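Local coordinates for protein putative streptothricin acetyltransferase (PDB 3PP9) that binds acetyl coenzyme A and, as a GNAT-family enzyme, probably transfers its acetyl group to the antibiotic streptothricin, at residues I77-L82 with I91-N96. Residues are numbered along the deposited sequence; the frame is centred on the assembly and turned at random.
With PO4 (phosphate ion), chain E.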
loop_
_atom_site.group_PDB
_atom_site.type_symbol
_atom_site.label_atom_id
_atom_site.label_comp_id
_atom_site.label_asym_id
_atom_site.label_seq_id
_atom_site.Cartn_x
_atom_site.Cartn_y
_atom_site.Cartn_z
ATOM N N ILE A 77 14.222 7.026 -9.580
ATOM C CA ILE A 77 14.745 8.148 -10.320
ATOM C C ILE A 77 13.835 9.345 -10.202
ATOM O O ILE A 77 12.676 9.202 -9.837
ATOM C CB ILE A 77 14.798 7.744 -11.843
ATOM C CG1 ILE A 77 15.597 8.704 -12.713
ATOM C CG2 ILE A 77 13.392 7.585 -12.428
ATOM C CD1 ILE A 77 15.904 8.081 -14.130
ATOM N N ILE A 78 14.402 10.519 -10.465
ATOM C CA ILE A 78 13.638 11.768 -10.547
ATOM C C ILE A 78 13.891 12.413 -11.913
ATOM O O ILE A 78 15.043 12.450 -12.394
ATOM C CB ILE A 78 13.976 12.777 -9.430
ATOM C CG1 ILE A 78 13.439 12.234 -8.114
ATOM C CG2 ILE A 78 13.367 14.144 -9.727
ATOM C CD1 ILE A 78 13.791 13.061 -6.863
ATOM N N TYR A 79 12.814 12.829 -12.570
ATOM C CA TYR A 79 12.948 13.588 -13.807
ATOM C C TYR A 79 12.475 14.989 -13.495
ATOM O O TYR A 79 11.486 15.165 -12.786
ATOM C CB TYR A 79 12.145 13.030 -14.964
ATOM C CG TYR A 79 12.670 11.734 -15.498
ATOM C CD1 TYR A 79 13.716 11.717 -16.401
ATOM C CD2 TYR A 79 12.103 10.531 -15.132
ATOM C CE1 TYR A 79 14.219 10.521 -16.899
ATOM C CE2 TYR A 79 12.578 9.340 -15.646
ATOM C CZ TYR A 79 13.627 9.343 -16.523
ATOM O OH TYR A 79 14.104 8.140 -17.035
ATOM N N ILE A 80 13.194 15.978 -14.005
ATOM C CA ILE A 80 12.827 17.378 -13.834
ATOM C C ILE A 80 12.398 17.998 -15.157
ATOM O O ILE A 80 12.869 17.613 -16.224
ATOM C CB ILE A 80 13.984 18.250 -13.221
ATOM C CG1 ILE A 80 15.301 18.116 -14.017
ATOM C CG2 ILE A 80 14.204 17.863 -11.763
ATOM C CD1 ILE A 80 16.475 19.018 -13.536
ATOM N N ALA A 81 11.484 18.958 -15.074
ATOM C CA ALA A 81 11.012 19.708 -16.211
ATOM C C ALA A 81 11.676 21.086 -16.161
ATOM O O ALA A 81 11.514 21.831 -15.185
ATOM C CB ALA A 81 9.489 19.870 -16.141
ATOM N N LEU A 82 12.391 21.443 -17.222
ATOM C CA LEU A 82 13.091 22.709 -17.325
ATOM C C LEU A 82 12.493 23.591 -18.406
ATOM O O LEU A 82 12.339 23.163 -19.551
ATOM C CB LEU A 82 14.565 22.447 -17.685
ATOM C CG LEU A 82 15.367 21.814 -16.553
ATOM C CD1 LEU A 82 16.539 21.005 -17.112
ATOM C CD2 LEU A 82 15.822 22.904 -15.602
ATOM N N ILE A 91 8.999 14.671 -11.371
ATOM C CA ILE A 91 8.302 13.436 -11.085
ATOM C C ILE A 91 9.296 12.499 -10.382
ATOM O O ILE A 91 10.468 12.404 -10.789
ATOM C CB ILE A 91 7.637 12.799 -12.340
ATOM C CG1 ILE A 91 6.711 11.662 -11.939
ATOM C CG2 ILE A 91 8.698 12.376 -13.361
ATOM C CD1 ILE A 91 5.799 11.205 -13.085
ATOM N N VAL A 92 8.820 11.865 -9.299
ATOM C CA VAL A 92 9.606 10.967 -8.455
ATOM C C VAL A 92 9.065 9.552 -8.661
ATOM O O VAL A 92 7.885 9.286 -8.440
ATOM C CB VAL A 92 9.486 11.363 -6.970
ATOM C CG1 VAL A 92 10.416 10.519 -6.100
ATOM C CG2 VAL A 92 9.810 12.873 -6.750
ATOM N N LEU A 93 9.937 8.637 -9.063
ATOM C CA LEU A 93 9.535 7.278 -9.365
ATOM C C LEU A 93 10.364 6.201 -8.674
ATOM O O LEU A 93 11.549 6.395 -8.426
ATOM C CB LEU A 93 9.792 7.067 -10.871
ATOM C CG LEU A 93 9.047 8.007 -11.809
ATOM C CD1 LEU A 93 9.582 7.917 -13.221
ATOM C CD2 LEU A 93 7.571 7.728 -11.783
ATOM N N LYS A 94 9.728 5.073 -8.377
ATOM C CA LYS A 94 10.431 3.925 -7.807
ATOM C C LYS A 94 9.826 2.687 -8.454
ATOM O O LYS A 94 8.799 2.768 -9.145
ATOM C CB LYS A 94 10.238 3.767 -6.304
ATOM C CG LYS A 94 8.871 3.311 -5.900
ATOM C CD LYS A 94 8.823 2.917 -4.426
ATOM C CE LYS A 94 7.432 2.430 -4.039
ATOM N NZ LYS A 94 7.352 2.042 -2.599
ATOM N N LYS A 95 10.507 1.558 -8.306
ATOM C CA LYS A 95 9.963 0.287 -8.778
ATOM C C LYS A 95 9.293 -0.326 -7.562
ATOM O O LYS A 95 9.917 -0.468 -6.511
ATOM C CB LYS A 95 11.055 -0.619 -9.318
ATOM C CG LYS A 95 10.519 -1.918 -9.859
ATOM C CD LYS A 95 11.668 -2.752 -10.361
ATOM C CE LYS A 95 11.215 -4.056 -10.950
ATOM N NZ LYS A 95 12.401 -4.808 -11.471
ATOM N N ASN A 96 8.030 -0.708 -7.699
ATOM C CA ASN A 96 7.258 -1.273 -6.593
ATOM C C ASN A 96 7.390 -2.795 -6.486
ATOM O O ASN A 96 7.873 -3.450 -7.402
ATOM C CB ASN A 96 5.787 -0.910 -6.806
ATOM C CG ASN A 96 4.973 -0.994 -5.545
ATOM O OD1 ASN A 96 5.491 -0.754 -4.458
ATOM N ND2 ASN A 96 3.684 -1.277 -5.679
HETATM P P PO4 E . 1.216 -0.656 -2.599
HETATM O O1 PO4 E . 2.347 0.318 -2.357
HETATM O O2 PO4 E . 1.318 -1.824 -1.644
HETATM O O3 PO4 E . -0.084 0.084 -2.429
HETATM O O4 PO4 E . 1.338 -1.181 -4.008
#
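Four backbone hydrogen bonds hold residues 77-82 against residues 91-96, neighbouring arms of an antiparallel hairpin in the central sheet of the GNAT fold. Two come from Ile77 with Leu93 and two from Tyr79 with Ile91; between them sits the non-hydrogen-bonded pair Ile78-Val92, where Ile91 O also receives a CA-H...O contact from Ile78 CA at 3.2 Å. The bonds are not alike. Leu93 N reaches Ile77 O at 2.9 Å, nearly along the C=O axis, whereas Ile77 N meets Leu93 O from above the carbonyl plane.

Packing is densest on the face carrying Ile77, Tyr79, Ile91 and Leu93, which helix 117-131 covers through Gln124, Ala125 and Trp128. Leu93, its CG anti to the carbonyl carbon (chi1 -59°), sets CD1 diagonally across the hairpin: this methyl touches Ile77 CG2 at 3.9 Å and meets the CD2-CE2 edge of the Tyr79 ring, 4.1 Å from CD2. Ile77 CG1, anti to its own backbone N (chi1 -168°), lies over one ring face, displaced toward the rim. Ile91 puts CG2 against Tyr79 CB at 3.9 Å, while the end of its side chain leads away from residues 77-82; Ile91 also packs on Ile103 and Ile106. On the reverse face Ile78 and Val92 run side by side, Ile78 CG1 lying 3.9 Å from Val92 CG2, with Tyr70 touching both.

Beyond Leu93 the two segments no longer pair, and the second runs on to partly exposed residues. Lys94 makes a cation-pi contact with Tyr102, and Asn96 ND2 donates to O4 of a phosphate, probably from the crystallisation liquor, at 2.9 Å. Within the two segments Lys94, Lys95 and Asn96 keep charged and amide groups at this end, while the buried peptide N-H and C=O groups of the four hydrogen-bonded residues satisfy one another beneath aliphatic and aromatic side chains.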